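Local coordinates for D-lactate dehydrogenase (Fermentative) (Pseudomonas aeruginosa, PDB 6ABJ), which interconverts pyruvate and D-lactate, with NADH and NAD+ as the redox pair, working as a tetramer, at residues Leu236-Asn247 with Gly266-Val275; Ala256-Lys264 with Asp294-Ser302. One frame throughout, in Å; residues are numbered along the deposited sequence.

Interaction 1: residues Leu236-Asn247 with Gly266-Val275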
# COMPACT_ATOMS: atom_id res chain seq x y z
N LEU B 236 1.84 20.94 -23.76
CA LEU B 236 1.57 19.49 -23.61
C LEU B 236 1.16 18.87 -24.92
O LEU B 236 1.54 17.73 -25.24
CB LEU B 236 0.49 19.16 -22.56
CG LEU B 236 0.94 19.41 -21.16
CD1 LEU B 236 -0.25 19.42 -20.26
CD2 LEU B 236 2.00 18.38 -20.74
N ALA B 237 0.30 19.57 -25.67
CA ALA B 237 -0.12 19.02 -26.95
C ALA B 237 1.01 19.04 -28.02
O ALA B 237 0.94 18.33 -28.99
CB ALA B 237 -1.36 19.77 -27.45
N THR B 238 2.09 19.81 -27.81
CA THR B 238 3.29 19.83 -28.71
C THR B 238 4.13 18.51 -28.49
O THR B 238 4.68 17.88 -29.43
CB THR B 238 4.11 21.13 -28.40
OG1 THR B 238 3.23 22.28 -28.49
CG2 THR B 238 5.33 21.31 -29.30
N MET B 239 4.11 18.04 -27.25
CA MET B 239 4.95 16.86 -26.90
C MET B 239 4.65 15.62 -27.72
O MET B 239 3.60 15.47 -28.25
CB MET B 239 4.84 16.57 -25.43
CG MET B 239 5.47 17.66 -24.63
SD MET B 239 5.41 17.59 -22.88
CE MET B 239 6.14 15.96 -22.63
N LYS B 240 5.60 14.69 -27.79
CA LYS B 240 5.44 13.38 -28.41
C LYS B 240 4.45 12.50 -27.61
O LYS B 240 4.54 12.41 -26.38
CB LYS B 240 6.79 12.68 -28.45
CG LYS B 240 6.88 11.31 -29.07
CD LYS B 240 8.35 11.00 -29.25
CE LYS B 240 8.64 9.85 -30.19
NZ LYS B 240 10.09 9.55 -30.05
N PRO B 241 3.49 11.88 -28.30
CA PRO B 241 2.49 11.09 -27.60
C PRO B 241 3.11 10.00 -26.79
O PRO B 241 3.98 9.30 -27.26
CB PRO B 241 1.67 10.49 -28.72
CG PRO B 241 1.71 11.59 -29.82
CD PRO B 241 3.11 12.13 -29.72
N GLY B 242 2.73 9.91 -25.53
CA GLY B 242 3.31 8.87 -24.64
C GLY B 242 4.59 9.29 -23.96
O GLY B 242 5.19 8.50 -23.20
N ALA B 243 5.00 10.55 -24.10
CA ALA B 243 6.27 10.97 -23.59
C ALA B 243 6.19 11.03 -22.07
O ALA B 243 5.10 11.05 -21.47
CB ALA B 243 6.66 12.32 -24.15
N MET B 244 7.35 11.11 -21.47
CA MET B 244 7.51 11.31 -20.03
C MET B 244 7.90 12.77 -19.73
O MET B 244 8.83 13.28 -20.35
CB MET B 244 8.62 10.39 -19.54
CG MET B 244 8.99 10.57 -18.08
SD MET B 244 10.29 9.42 -17.56
CE MET B 244 9.43 7.89 -17.55
N LEU B 245 7.27 13.36 -18.72
CA LEU B 245 7.65 14.70 -18.21
C LEU B 245 8.08 14.63 -16.77
O LEU B 245 7.38 14.06 -15.93
CB LEU B 245 6.43 15.61 -18.36
CG LEU B 245 6.64 17.04 -17.88
CD1 LEU B 245 7.65 17.84 -18.70
CD2 LEU B 245 5.29 17.77 -17.89
N ILE B 246 9.19 15.30 -16.46
CA ILE B 246 9.73 15.38 -15.13
C ILE B 246 9.85 16.90 -14.77
O ILE B 246 10.42 17.69 -15.52
CB ILE B 246 11.15 14.76 -15.06
CG1 ILE B 246 11.12 13.29 -15.58
CG2 ILE B 246 11.74 14.79 -13.67
CD1 ILE B 246 10.24 12.34 -14.79
N ASN B 247 9.29 17.26 -13.63
CA ASN B 247 9.47 18.61 -13.10
C ASN B 247 10.04 18.53 -11.71
O ASN B 247 9.33 18.28 -10.70
CB ASN B 247 8.18 19.40 -13.08
CG ASN B 247 8.44 20.87 -12.68
OD1 ASN B 247 9.60 21.31 -12.67
ND2 ASN B 247 7.41 21.57 -12.33
N GLY B 266 -3.80 9.75 -22.59
CA GLY B 266 -2.61 9.01 -22.98
C GLY B 266 -1.61 9.89 -23.74
O GLY B 266 -0.51 9.45 -23.98
N GLN B 267 -1.95 11.12 -24.06
CA GLN B 267 -1.05 11.99 -24.66
C GLN B 267 0.26 12.11 -23.83
O GLN B 267 1.37 12.11 -24.40
CB GLN B 267 -1.68 13.39 -24.89
CG GLN B 267 -0.71 14.51 -25.28
CD GLN B 267 0.05 14.31 -26.59
OE1 GLN B 267 -0.19 13.36 -27.32
NE2 GLN B 267 1.04 15.18 -26.84
N LEU B 268 0.12 12.33 -22.54
CA LEU B 268 1.26 12.28 -21.65
C LEU B 268 1.31 10.87 -21.07
O LEU B 268 0.37 10.44 -20.38
CB LEU B 268 1.14 13.35 -20.55
CG LEU B 268 2.34 13.50 -19.64
CD1 LEU B 268 3.59 13.98 -20.38
CD2 LEU B 268 2.08 14.51 -18.56
N GLY B 269 2.44 10.19 -21.28
CA GLY B 269 2.63 8.82 -20.85
C GLY B 269 2.99 8.69 -19.39
O GLY B 269 2.67 7.68 -18.78
N TYR B 270 3.78 9.62 -18.89
CA TYR B 270 4.29 9.52 -17.55
C TYR B 270 4.52 10.90 -16.99
O TYR B 270 4.85 11.84 -17.72
CB TYR B 270 5.67 8.83 -17.52
CG TYR B 270 5.84 7.50 -18.24
CD1 TYR B 270 6.02 7.45 -19.62
CD2 TYR B 270 5.90 6.32 -17.52
CE1 TYR B 270 6.21 6.24 -20.26
CE2 TYR B 270 6.09 5.11 -18.16
CZ TYR B 270 6.25 5.07 -19.53
OH TYR B 270 6.44 3.87 -20.16
N LEU B 271 4.38 11.01 -15.68
CA LEU B 271 4.72 12.25 -14.97
C LEU B 271 5.42 12.02 -13.64
O LEU B 271 4.94 11.28 -12.79
CB LEU B 271 3.45 13.08 -14.77
CG LEU B 271 3.60 14.42 -14.02
CD1 LEU B 271 4.23 15.47 -14.89
CD2 LEU B 271 2.26 14.87 -13.48
N GLY B 272 6.56 12.72 -13.47
CA GLY B 272 7.30 12.71 -12.24
C GLY B 272 7.39 14.15 -11.72
O GLY B 272 7.94 14.97 -12.41
N LEU B 273 6.83 14.40 -10.55
CA LEU B 273 6.91 15.73 -9.97
C LEU B 273 7.62 15.67 -8.64
O LEU B 273 7.33 14.81 -7.83
CB LEU B 273 5.51 16.29 -9.70
CG LEU B 273 4.56 16.49 -10.87
CD1 LEU B 273 3.25 17.07 -10.27
CD2 LEU B 273 5.08 17.34 -11.99
N ASP B 274 8.56 16.57 -8.44
CA ASP B 274 9.09 16.86 -7.11
C ASP B 274 8.63 18.24 -6.58
O ASP B 274 8.84 18.53 -5.38
CB ASP B 274 10.61 16.80 -7.08
CG ASP B 274 11.15 16.85 -5.66
OD1 ASP B 274 10.81 15.95 -4.84
OD2 ASP B 274 11.91 17.78 -5.32
N VAL B 275 7.91 18.98 -7.39
CA VAL B 275 7.42 20.29 -7.02
C VAL B 275 6.03 20.46 -7.54
O VAL B 275 5.61 19.78 -8.51
CB VAL B 275 8.36 21.42 -7.57
CG1 VAL B 275 9.78 21.28 -7.01
CG2 VAL B 275 8.39 21.37 -9.05
O HOH W 1 3.48 13.66 -24.18
O HOH W 2 4.93 20.77 -10.89
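Q267 NE2 donates twice across the contact: to L236 O at 3.1 Å, almost straight (169°) with the acceptor in the amide plane, and to M239 O at 2.9 Å by a more bent bond arriving above that carbonyl's plane. A bend at chi2 (61°) folds the amide back onto L236 O in the last turn of helix 233-238 and M239 O just past its end, and OE1 rests against P241 CA and CG. Q267 O receives G242 N (2.8 Å) and a water that also donates to K240 O. Next, A243 O takes both G269 N and Y270 N, before a regular parallel ladder runs on from L245 N to Y270 O (3.0 Å) as far as D274 N to N247 O.

On one face of the sheet M244 CE lies over the Y270 ring, toward its rim and 4.0 Å from the centroid, in a CH-pi contact set by a bend at chi3, with SD oblique in a Met-aromatic contact; I246 CD1 lies against G272 CA. On the other face L245 and L271 run side by side. N247 ND2 and V275 O share a water, while ND2 also reaches R250 O and OD1 takes G249 N. T309, Q312 and A313 hold the carboxylate of D274, an NADH-binding residue, at the strand ends of a Rossmann-fold parallel sheet.

Interaction 2: residues Ala256-Lys264 with Asp294-Ser302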
# COMPACT_ATOMS: atom_id res chain seq x y z
N ALA B 256 -0.65 22.47 -13.76
CA ALA B 256 -0.99 21.12 -13.32
C ALA B 256 -2.34 20.68 -13.78
O ALA B 256 -2.57 19.54 -14.18
CB ALA B 256 -0.89 21.04 -11.81
N ALA B 257 -3.27 21.63 -13.80
CA ALA B 257 -4.58 21.36 -14.27
C ALA B 257 -4.60 20.78 -15.66
O ALA B 257 -5.39 19.94 -15.93
CB ALA B 257 -5.47 22.64 -14.19
N ALA B 258 -3.76 21.29 -16.58
CA ALA B 258 -3.68 20.78 -17.98
C ALA B 258 -3.03 19.36 -18.12
O ALA B 258 -3.26 18.62 -19.06
CB ALA B 258 -2.81 21.76 -18.79
N LEU B 259 -2.24 19.00 -17.12
CA LEU B 259 -1.61 17.67 -17.10
C LEU B 259 -2.65 16.55 -17.00
O LEU B 259 -2.46 15.50 -17.56
CB LEU B 259 -0.66 17.58 -15.94
CG LEU B 259 0.58 18.48 -15.87
CD1 LEU B 259 1.29 18.34 -14.58
CD2 LEU B 259 1.49 18.15 -16.98
N ILE B 260 -3.75 16.81 -16.32
CA ILE B 260 -4.75 15.82 -16.08
C ILE B 260 -5.34 15.29 -17.36
O ILE B 260 -5.50 14.10 -17.56
CB ILE B 260 -5.85 16.39 -15.18
CG1 ILE B 260 -5.29 16.53 -13.77
CG2 ILE B 260 -7.06 15.50 -15.12
CD1 ILE B 260 -6.16 17.34 -12.87
N GLU B 261 -5.82 16.18 -18.22
CA GLU B 261 -6.48 15.72 -19.41
C GLU B 261 -5.51 14.98 -20.33
O GLU B 261 -5.91 14.00 -20.95
CB GLU B 261 -7.22 16.89 -20.11
CG GLU B 261 -8.51 17.26 -19.35
CD GLU B 261 -9.45 16.06 -19.06
OE1 GLU B 261 -9.80 15.29 -19.99
OE2 GLU B 261 -9.88 15.88 -17.89
N ALA B 262 -4.26 15.40 -20.32
CA ALA B 262 -3.18 14.79 -21.11
C ALA B 262 -2.85 13.37 -20.62
O ALA B 262 -2.60 12.49 -21.41
CB ALA B 262 -1.96 15.65 -21.03
N LEU B 263 -2.89 13.20 -19.31
CA LEU B 263 -2.72 11.88 -18.71
C LEU B 263 -3.93 11.01 -18.99
O LEU B 263 -3.78 9.85 -19.37
CB LEU B 263 -2.43 12.01 -17.20
CG LEU B 263 -1.05 12.55 -16.82
CD1 LEU B 263 -1.01 13.17 -15.44
CD2 LEU B 263 0.02 11.43 -16.88
N LYS B 264 -5.13 11.57 -18.89
CA LYS B 264 -6.32 10.79 -19.20
C LYS B 264 -6.33 10.28 -20.62
O LYS B 264 -6.74 9.14 -20.87
CB LYS B 264 -7.58 11.53 -18.89
CG LYS B 264 -7.76 11.70 -17.41
CD LYS B 264 -8.91 12.62 -17.08
CE LYS B 264 -10.25 12.14 -17.60
NZ LYS B 264 -11.22 13.20 -17.23
N ASP B 294 -7.21 20.00 -2.50
CA ASP B 294 -6.84 20.29 -3.87
C ASP B 294 -7.25 19.21 -4.86
O ASP B 294 -6.65 18.14 -4.89
CB ASP B 294 -5.32 20.46 -3.89
CG ASP B 294 -4.79 20.99 -5.19
OD1 ASP B 294 -5.41 20.73 -6.24
OD2 ASP B 294 -3.73 21.66 -5.16
N ASP B 295 -8.26 19.51 -5.68
CA ASP B 295 -8.79 18.54 -6.62
C ASP B 295 -7.77 18.08 -7.66
O ASP B 295 -7.71 16.90 -8.04
CB ASP B 295 -9.98 19.15 -7.38
CG ASP B 295 -11.22 19.37 -6.50
OD1 ASP B 295 -11.33 18.83 -5.38
OD2 ASP B 295 -12.11 20.09 -6.97
N VAL B 296 -6.94 19.01 -8.11
CA VAL B 296 -5.97 18.75 -9.16
C VAL B 296 -4.86 17.80 -8.65
O VAL B 296 -4.62 16.78 -9.24
CB VAL B 296 -5.38 20.05 -9.67
CG1 VAL B 296 -4.22 19.77 -10.62
CG2 VAL B 296 -6.48 20.81 -10.40
N LEU B 297 -4.21 18.16 -7.56
CA LEU B 297 -3.25 17.29 -6.94
C LEU B 297 -3.85 15.94 -6.60
O LEU B 297 -3.20 14.95 -6.79
CB LEU B 297 -2.67 17.91 -5.65
CG LEU B 297 -1.57 17.13 -4.97
CD1 LEU B 297 -0.39 16.96 -5.89
CD2 LEU B 297 -1.10 17.82 -3.70
N ALA B 298 -5.06 15.91 -6.04
CA ALA B 298 -5.66 14.61 -5.68
C ALA B 298 -5.78 13.69 -6.94
O ALA B 298 -5.54 12.45 -6.88
CB ALA B 298 -7.00 14.77 -5.01
N ARG B 299 -6.13 14.29 -8.03
CA ARG B 299 -6.34 13.54 -9.27
C ARG B 299 -4.98 13.07 -9.81
O ARG B 299 -4.86 11.93 -10.22
CB ARG B 299 -7.06 14.38 -10.32
CG ARG B 299 -7.37 13.62 -11.62
CD ARG B 299 -8.34 12.53 -11.35
NE ARG B 299 -9.13 12.15 -12.53
CZ ARG B 299 -9.14 10.96 -13.14
NH1 ARG B 299 -8.34 9.97 -12.77
NH2 ARG B 299 -9.93 10.77 -14.17
N LEU B 300 -3.96 13.93 -9.75
CA LEU B 300 -2.63 13.52 -10.18
C LEU B 300 -2.12 12.35 -9.39
O LEU B 300 -1.57 11.41 -9.98
CB LEU B 300 -1.62 14.68 -10.03
CG LEU B 300 -1.85 15.80 -11.03
CD1 LEU B 300 -1.00 17.04 -10.65
CD2 LEU B 300 -1.51 15.34 -12.43
N LEU B 301 -2.28 12.41 -8.07
CA LEU B 301 -1.82 11.38 -7.20
C LEU B 301 -2.40 9.94 -7.48
O LEU B 301 -1.73 8.99 -7.18
CB LEU B 301 -2.04 11.70 -5.74
CG LEU B 301 -1.11 12.84 -5.28
CD1 LEU B 301 -1.64 13.44 -3.97
CD2 LEU B 301 0.34 12.42 -5.12
N SER B 302 -3.56 9.88 -8.13
CA SER B 302 -4.28 8.66 -8.44
C SER B 302 -3.78 7.81 -9.58
O SER B 302 -4.01 6.59 -9.63
CB SER B 302 -5.72 9.04 -8.84
OG SER B 302 -6.51 9.50 -7.77
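R299 NH2, which lies 3.6 Å from K264 CD, is gripped from a neighbouring subunit by the carboxylate of D295 and the carbonyl of L292. The same D295 of that subunit pairs with K264 NZ, and E261 OE2, one turn earlier, adds a 3.1 Å salt bridge to K264 NZ through its syn lone pair. R299 and K264 cross at about a right angle, their charged ends gathered on one acid; D295 of this chain returns the favour to the neighbour's R299 and K264. A bend in the R299 chain at chi2 (65°) carries the guanidinium toward K264, while R299 CG packs on I260 CG2.

Away from the charges the contact is apolar. L300 is a knob in a hole formed by A256, L259, I260 and L263; its CD2 comes 3.7 Å from L263 CD1, and CD1 turns to A256 CB. V296 CG1 fills the next place, 3.8 Å from both A256 CB and I260 CD1. D294 N-caps helix 295-302: OD1 takes L297 N at 3.1 Å and, weakly, V296 N, while OD2 meets Y276 OH.

The axes of the helical segments 256-264 and 295-302 approach to 9.4 Å at an angle of 36°. L259 and L300 both press on L271 of strand 268-273 and L263 on V306 of strand 306-308, whereas L297 and L301 turn to F148 and T143 of a third subunit.

From the N terminus the segments come in the order 236-247, 256-264, 266-275, 294-302, so the two contacts cross rather than nest. Interaction 1 closes the loop of a beta-alpha-beta crossover: strand 243-247 leads into helix 256-265, and the chain returns in strand 268-273 beside the first strand. That connecting helix supplies the first half of interaction 2, which closes a second loop when helix 295-302 settles against it after strand 268-273 and a long, mostly irregular stretch. The two interactions touch mainly where helix 256-265 passes into strand 268-273, through a probable hydrogen bond of L268 N to A262 O. Interaction 1 joins neighbouring strands of the NADH-binding sheet; interaction 2 joins two helices beside it that reach the subunit interface.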